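Local coordinates for A rubisco-like protein (Burkholderia fungorum, PDB 3NWR), which is a rubisco-like protein that probably acts as a lyase and need not share rubisco's carboxylase activity, at residues A[56-70]-A[88-102]. Residues are numbered along the deposited sequence; the frame is centred on the assembly and turned at random. Where two conformers were deposited one is given.
Sequences RSRASVLRIEELEAA and PWRRARITLSFPLAN
The guanidinium of R90 meets the carboxylate of E66 edge to edge, the two planes 24° apart. R90 NH2 reaches E66 OE1 at 2.8 Å on its syn lone pair and R90 NE reaches E66 OE2 at 2.9 Å, a salt bridge. The two residues belong to an antiparallel pair, strands 60-70 and 89-99, running at 147° in the N-terminal domain of the rubisco large-chain family. This side-on, two-nitrogen grip fixes the rotation of both groups. R91 presents its edge to the backbone: R91 NH1 donates to E68 O at 2.8 Å with the acceptor in the guanidinium plane, while L67 CD1 lies over one face. Each arginine side chain bends at chi3 (67° in R90), R90 to meet the E66 carboxylate and R91 to bring NH1 to E68 O. A70 O meets the W89 ring at its edge, in plane, and also accepts W89 N. At R63 the methyl CG2 of T95 sits over one guanidinium face. The T95 hydroxyl has D18 on strand 14-23 as its hydrogen-bonding partner.

Strand 60-70 is an outer strand of this chain's four-stranded antiparallel sheet; 89-99 is bonded on its other side to 14-23. A classic beta bulge interrupts the ladder: L62 and R63 both face T95, with L62 N bonding to T95 O and T95 N to R63 O, and the register shifts by one. On the face carrying V61, I64, L96 and I94, V61 CG2 meets L96 CD2 at 3.7 Å; helix 27-37 packs against I64 and I94. Beyond the strands, N102 ND2 donates to S57 O at 2.8 Å, close to the second subunit, whose H205 packs on N102. One water links R91 N to L67 O: it donates to L67 O and E66 OE2 and accepts from R91 N at 2.9 Å.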
loop_
_atom_site.group_PDB
_atom_site.type_symbol
_atom_site.label_atom_id
_atom_site.label_comp_id
_atom_site.label_asym_id
_atom_site.label_seq_id
_atom_site.Cartn_x
_atom_site.Cartn_y
_atom_site.Cartn_z
ATOM N N ARG A 56 -12.634 3.456 -27.446
ATOM C CA ARG A 56 -12.109 2.190 -26.950
ATOM C C ARG A 56 -11.392 2.357 -25.612
ATOM O O ARG A 56 -11.046 1.368 -24.963
ATOM C CB ARG A 56 -11.129 1.602 -27.966
ATOM C CG ARG A 56 -9.847 2.420 -28.119
ATOM C CD ARG A 56 -8.967 1.908 -29.248
ATOM N NE ARG A 56 -7.805 2.766 -29.460
ATOM C CZ ARG A 56 -7.123 2.837 -30.601
ATOM N NH1 ARG A 56 -7.488 2.095 -31.639
ATOM N NH2 ARG A 56 -6.078 3.654 -30.709
ATOM N N SER A 57 -11.164 3.604 -25.207
ATOM C CA SER A 57 -10.246 3.863 -24.098
ATOM C C SER A 57 -10.701 4.887 -23.066
ATOM O O SER A 57 -10.083 5.010 -22.014
ATOM C CB SER A 57 -8.885 4.295 -24.640
ATOM O OG SER A 57 -8.970 5.570 -25.264
ATOM N N ARG A 58 -11.753 5.643 -23.350
ATOM C CA ARG A 58 -12.164 6.680 -22.411
ATOM C C ARG A 58 -13.162 6.130 -21.391
ATOM O O ARG A 58 -14.213 5.595 -21.762
ATOM C CB ARG A 58 -12.735 7.893 -23.167
ATOM C CG ARG A 58 -13.259 9.036 -22.296
ATOM C CD ARG A 58 -12.183 9.577 -21.365
ATOM N NE ARG A 58 -12.339 11.008 -21.094
ATOM C CZ ARG A 58 -13.220 11.531 -20.245
ATOM N NH1 ARG A 58 -14.052 10.747 -19.564
ATOM N NH2 ARG A 58 -13.267 12.846 -20.076
ATOM N N ALA A 59 -12.811 6.223 -20.109
ATOM C CA ALA A 59 -13.736 5.848 -19.038
ATOM C C ALA A 59 -14.894 6.843 -18.997
ATOM O O ALA A 59 -14.758 7.980 -19.443
ATOM C CB ALA A 59 -13.017 5.814 -17.693
ATOM N N SER A 60 -16.032 6.423 -18.463
ATOM C CA SER A 60 -17.180 7.317 -18.397
ATOM C C SER A 60 -17.841 7.313 -17.030
ATOM O O SER A 60 -17.679 6.375 -16.246
ATOM C CB SER A 60 -18.207 6.953 -19.469
ATOM O OG SER A 60 -18.647 5.624 -19.297
ATOM N N VAL A 61 -18.582 8.378 -16.757
ATOM C CA VAL A 61 -19.321 8.508 -15.513
ATOM C C VAL A 61 -20.727 7.964 -15.735
ATOM O O VAL A 61 -21.474 8.486 -16.567
ATOM C CB VAL A 61 -19.397 9.973 -15.072
ATOM C CG1 VAL A 61 -20.156 10.088 -13.766
ATOM C CG2 VAL A 61 -17.993 10.561 -14.940
ATOM N N LEU A 62 -21.077 6.903 -15.016
ATOM C CA LEU A 62 -22.369 6.241 -15.209
ATOM C C LEU A 62 -23.420 6.764 -14.242
ATOM O O LEU A 62 -24.613 6.739 -14.546
ATOM C CB LEU A 62 -22.249 4.724 -15.029
ATOM C CG LEU A 62 -21.439 3.934 -16.055
ATOM C CD1 LEU A 62 -21.556 2.439 -15.772
ATOM C CD2 LEU A 62 -21.887 4.263 -17.475
ATOM N N ARG A 63 -22.985 7.209 -13.068
ATOM C CA ARG A 63 -23.919 7.636 -12.029
ATOM C C ARG A 63 -23.327 8.751 -11.199
ATOM O O ARG A 63 -22.149 8.713 -10.846
ATOM C CB ARG A 63 -24.281 6.468 -11.097
ATOM C CG ARG A 63 -25.087 5.363 -11.757
ATOM C CD ARG A 63 -25.645 4.360 -10.744
ATOM N NE ARG A 63 -24.702 3.286 -10.440
ATOM C CZ ARG A 63 -24.458 2.256 -11.247
ATOM N NH1 ARG A 63 -25.073 2.163 -12.419
ATOM N NH2 ARG A 63 -23.589 1.321 -10.888
ATOM N N ILE A 64 -24.152 9.738 -10.869
ATOM C CA ILE A 64 -23.781 10.745 -9.893
ATOM C C ILE A 64 -24.982 10.954 -8.989
ATOM O O ILE A 64 -26.112 11.064 -9.469
ATOM C CB ILE A 64 -23.425 12.088 -10.548
ATOM C CG1 ILE A 64 -22.250 11.926 -11.511
ATOM C CG2 ILE A 64 -23.098 13.128 -9.478
ATOM C CD1 ILE A 64 -22.067 13.093 -12.453
ATOM N N GLU A 65 -24.749 10.980 -7.685
ATOM C CA GLU A 65 -25.812 11.306 -6.739
ATOM C C GLU A 65 -25.256 12.266 -5.712
ATOM O O GLU A 65 -24.369 11.901 -4.946
ATOM C CB GLU A 65 -26.353 10.058 -6.036
ATOM C CG GLU A 65 -27.469 10.382 -5.041
ATOM C CD GLU A 65 -27.924 9.178 -4.227
ATOM O OE1 GLU A 65 -27.283 8.109 -4.311
ATOM O OE2 GLU A 65 -28.927 9.305 -3.493
ATOM N N GLU A 66 -25.758 13.496 -5.694
ATOM C CA GLU A 66 -25.269 14.459 -4.717
ATOM C C GLU A 66 -25.842 14.177 -3.330
ATOM O O GLU A 66 -27.023 13.876 -3.183
ATOM C CB GLU A 66 -25.567 15.898 -5.138
ATOM C CG GLU A 66 -25.035 16.920 -4.138
ATOM C CD GLU A 66 -24.508 18.176 -4.792
ATOM O OE1 GLU A 66 -24.623 18.312 -6.031
ATOM O OE2 GLU A 66 -23.978 19.039 -4.068
ATOM N N LEU A 67 -24.977 14.268 -2.322
ATOM C CA LEU A 67 -25.332 14.006 -0.940
ATOM C C LEU A 67 -25.323 15.326 -0.185
ATOM O O LEU A 67 -25.123 16.386 -0.777
ATOM C CB LEU A 67 -24.314 13.044 -0.324
ATOM C CG LEU A 67 -24.067 11.769 -1.128
ATOM C CD1 LEU A 67 -22.917 10.937 -0.548
ATOM C CD2 LEU A 67 -25.345 10.947 -1.218
ATOM N N GLU A 68 -25.535 15.265 1.124
ATOM C CA GLU A 68 -25.444 16.459 1.954
ATOM C C GLU A 68 -24.011 16.999 1.943
ATOM O O GLU A 68 -23.051 16.242 2.099
ATOM C CB GLU A 68 -25.895 16.156 3.385
ATOM C CG GLU A 68 -25.971 17.386 4.277
ATOM C CD GLU A 68 -26.440 17.063 5.681
ATOM O OE1 GLU A 68 -26.759 18.009 6.434
ATOM O OE2 GLU A 68 -26.493 15.864 6.032
ATOM N N ALA A 69 -23.870 18.304 1.739
ATOM C CA ALA A 69 -22.553 18.922 1.685
ATOM C C ALA A 69 -21.912 18.971 3.062
ATOM O O ALA A 69 -22.598 18.888 4.085
ATOM C CB ALA A 69 -22.637 20.323 1.090
ATOM N N ALA A 70 -20.589 19.092 3.081
ATOM C CA ALA A 70 -19.857 19.271 4.328
ATOM C C ALA A 70 -19.631 20.760 4.576
ATOM O O ALA A 70 -19.423 21.532 3.634
ATOM C CB ALA A 70 -18.531 18.515 4.280
ATOM N N PRO A 88 -19.727 25.671 0.084
ATOM C CA PRO A 88 -19.567 24.470 0.910
ATOM C C PRO A 88 -18.804 23.384 0.156
ATOM O O PRO A 88 -18.523 23.536 -1.031
ATOM C CB PRO A 88 -21.012 24.004 1.141
ATOM C CG PRO A 88 -21.886 25.132 0.677
ATOM C CD PRO A 88 -21.115 25.837 -0.376
ATOM N N TRP A 89 -18.477 22.304 0.852
ATOM C CA TRP A 89 -17.757 21.201 0.228
ATOM C C TRP A 89 -18.720 20.085 -0.127
ATOM O O TRP A 89 -19.113 19.273 0.713
ATOM C CB TRP A 89 -16.589 20.758 1.113
ATOM C CG TRP A 89 -15.545 21.808 1.081
ATOM C CD1 TRP A 89 -14.461 21.861 0.256
ATOM C CD2 TRP A 89 -15.530 23.019 1.844
ATOM N NE1 TRP A 89 -13.754 23.017 0.476
ATOM C CE2 TRP A 89 -14.388 23.743 1.451
ATOM C CE3 TRP A 89 -16.362 23.550 2.835
ATOM C CZ2 TRP A 89 -14.052 24.971 2.015
ATOM C CZ3 TRP A 89 -16.027 24.774 3.393
ATOM C CH2 TRP A 89 -14.884 25.468 2.980
ATOM N N ARG A 90 -19.135 20.096 -1.386
ATOM C CA ARG A 90 -20.167 19.206 -1.860
ATOM C C ARG A 90 -19.702 17.755 -1.850
ATOM O O ARG A 90 -18.518 17.470 -2.030
ATOM C CB ARG A 90 -20.625 19.640 -3.252
ATOM C CG ARG A 90 -21.085 21.103 -3.281
ATOM C CD ARG A 90 -21.230 21.638 -4.701
ATOM N NE ARG A 90 -22.315 20.974 -5.411
ATOM C CZ ARG A 90 -22.714 21.302 -6.636
ATOM N NH1 ARG A 90 -22.107 22.281 -7.295
ATOM N NH2 ARG A 90 -23.710 20.640 -7.204
ATOM N N ARG A 91 -20.641 16.848 -1.635
ATOM C CA ARG A 91 -20.334 15.428 -1.606
ATOM C C ARG A 91 -21.205 14.684 -2.598
ATOM O O ARG A 91 -22.366 15.034 -2.806
ATOM C CB ARG A 91 -20.524 14.872 -0.197
ATOM C CG ARG A 91 -19.464 15.371 0.782
ATOM C CD ARG A 91 -19.830 15.079 2.224
ATOM N NE ARG A 91 -19.891 13.651 2.506
ATOM C CZ ARG A 91 -21.018 12.975 2.717
ATOM N NH1 ARG A 91 -22.190 13.594 2.673
ATOM N NH2 ARG A 91 -20.975 11.675 2.968
ATOM N N ALA A 92 -20.641 13.660 -3.226
ATOM C CA ALA A 92 -21.411 12.849 -4.151
ATOM C C ALA A 92 -20.899 11.422 -4.217
ATOM O O ALA A 92 -19.698 11.179 -4.067
ATOM C CB ALA A 92 -21.399 13.467 -5.540
ATOM N N ARG A 93 -21.819 10.486 -4.433
ATOM C CA ARG A 93 -21.457 9.118 -4.777
ATOM C C ARG A 93 -21.451 9.031 -6.290
ATOM O O ARG A 93 -22.397 9.478 -6.940
ATOM C CB ARG A 93 -22.456 8.102 -4.209
ATOM C CG ARG A 93 -21.993 6.653 -4.400
ATOM C CD ARG A 93 -22.978 5.616 -3.871
ATOM N NE ARG A 93 -22.514 4.260 -4.168
ATOM C CZ ARG A 93 -22.079 3.395 -3.257
ATOM N NH1 ARG A 93 -22.068 3.730 -1.973
ATOM N NH2 ARG A 93 -21.670 2.186 -3.627
ATOM N N ILE A 94 -20.387 8.478 -6.859
ATOM C CA ILE A 94 -20.300 8.380 -8.308
ATOM C C ILE A 94 -19.923 6.968 -8.724
ATOM O O ILE A 94 -19.349 6.212 -7.941
ATOM C CB ILE A 94 -19.287 9.377 -8.889
ATOM C CG1 ILE A 94 -17.860 8.988 -8.489
ATOM C CG2 ILE A 94 -19.626 10.807 -8.445
ATOM C CD1 ILE A 94 -16.801 9.811 -9.175
ATOM N N THR A 95 -20.272 6.607 -9.953
ATOM C CA THR A 95 -19.835 5.342 -10.518
ATOM C C THR A 95 -19.097 5.626 -11.808
ATOM O O THR A 95 -19.614 6.342 -12.674
ATOM C CB THR A 95 -21.021 4.405 -10.829
ATOM O OG1 THR A 95 -21.690 4.050 -9.615
ATOM C CG2 THR A 95 -20.530 3.140 -11.519
ATOM N N LEU A 96 -17.885 5.084 -11.931
ATOM C CA LEU A 96 -17.131 5.151 -13.177
ATOM C C LEU A 96 -17.137 3.802 -13.883
ATOM O O LEU A 96 -17.124 2.753 -13.241
ATOM C CB LEU A 96 -15.683 5.588 -12.934
ATOM C CG LEU A 96 -15.484 6.938 -12.256
ATOM C CD1 LEU A 96 -13.996 7.286 -12.224
ATOM C CD2 LEU A 96 -16.273 8.012 -12.968
ATOM N N SER A 97 -17.157 3.844 -15.212
ATOM C CA SER A 97 -17.047 2.646 -16.035
ATOM C C SER A 97 -15.722 2.682 -16.784
ATOM O O SER A 97 -15.435 3.648 -17.489
ATOM C CB SER A 97 -18.207 2.585 -17.035
ATOM O OG SER A 97 -18.126 1.430 -17.855
ATOM N N PHE A 98 -14.911 1.638 -16.616
ATOM C CA PHE A 98 -13.585 1.560 -17.225
ATOM C C PHE A 98 -13.529 0.466 -18.283
ATOM O O PHE A 98 -13.950 -0.657 -18.020
ATOM C CB PHE A 98 -12.537 1.220 -16.162
ATOM C CG PHE A 98 -12.169 2.375 -15.269
ATOM C CD1 PHE A 98 -12.781 2.544 -14.035
ATOM C CD2 PHE A 98 -11.187 3.274 -15.659
ATOM C CE1 PHE A 98 -12.424 3.605 -13.213
ATOM C CE2 PHE A 98 -10.832 4.344 -14.839
ATOM C CZ PHE A 98 -11.451 4.509 -13.625
ATOM N N PRO A 99 -12.990 0.777 -19.473
ATOM C CA PRO A 99 -12.811 -0.271 -20.484
ATOM C C PRO A 99 -11.695 -1.240 -20.102
ATOM O O PRO A 99 -10.562 -0.821 -19.849
ATOM C CB PRO A 99 -12.412 0.509 -21.749
ATOM C CG PRO A 99 -12.701 1.939 -21.459
ATOM C CD PRO A 99 -12.592 2.102 -19.972
ATOM N N LEU A 100 -12.010 -2.530 -20.073
ATOM C CA LEU A 100 -11.036 -3.544 -19.678
ATOM C C LEU A 100 -9.817 -3.573 -20.588
ATOM O O LEU A 100 -8.712 -3.908 -20.159
ATOM C CB LEU A 100 -11.687 -4.924 -19.644
ATOM C CG LEU A 100 -12.830 -5.058 -18.645
ATOM C CD1 LEU A 100 -13.402 -6.480 -18.640
ATOM C CD2 LEU A 100 -12.373 -4.664 -17.241
ATOM N N ALA A 101 -10.010 -3.221 -21.853
ATOM C CA ALA A 101 -8.902 -3.223 -22.799
ATOM C C ALA A 101 -7.770 -2.269 -22.378
ATOM O O ALA A 101 -6.624 -2.449 -22.781
ATOM C CB ALA A 101 -9.406 -2.874 -24.202
ATOM N N ASN A 102 -8.092 -1.263 -21.569
ATOM C CA ASN A 102 -7.065 -0.351 -21.060
ATOM C C ASN A 102 -6.105 -1.048 -20.100
ATOM O O ASN A 102 -4.954 -0.619 -19.944
ATOM C CB ASN A 102 -7.695 0.826 -20.306
ATOM C CG ASN A 102 -8.354 1.834 -21.219
ATOM O OD1 ASN A 102 -8.439 1.636 -22.427
ATOM N ND2 ASN A 102 -8.826 2.934 -20.638
HETATM O O HOH W 1 -23.224 18.261 -1.586
#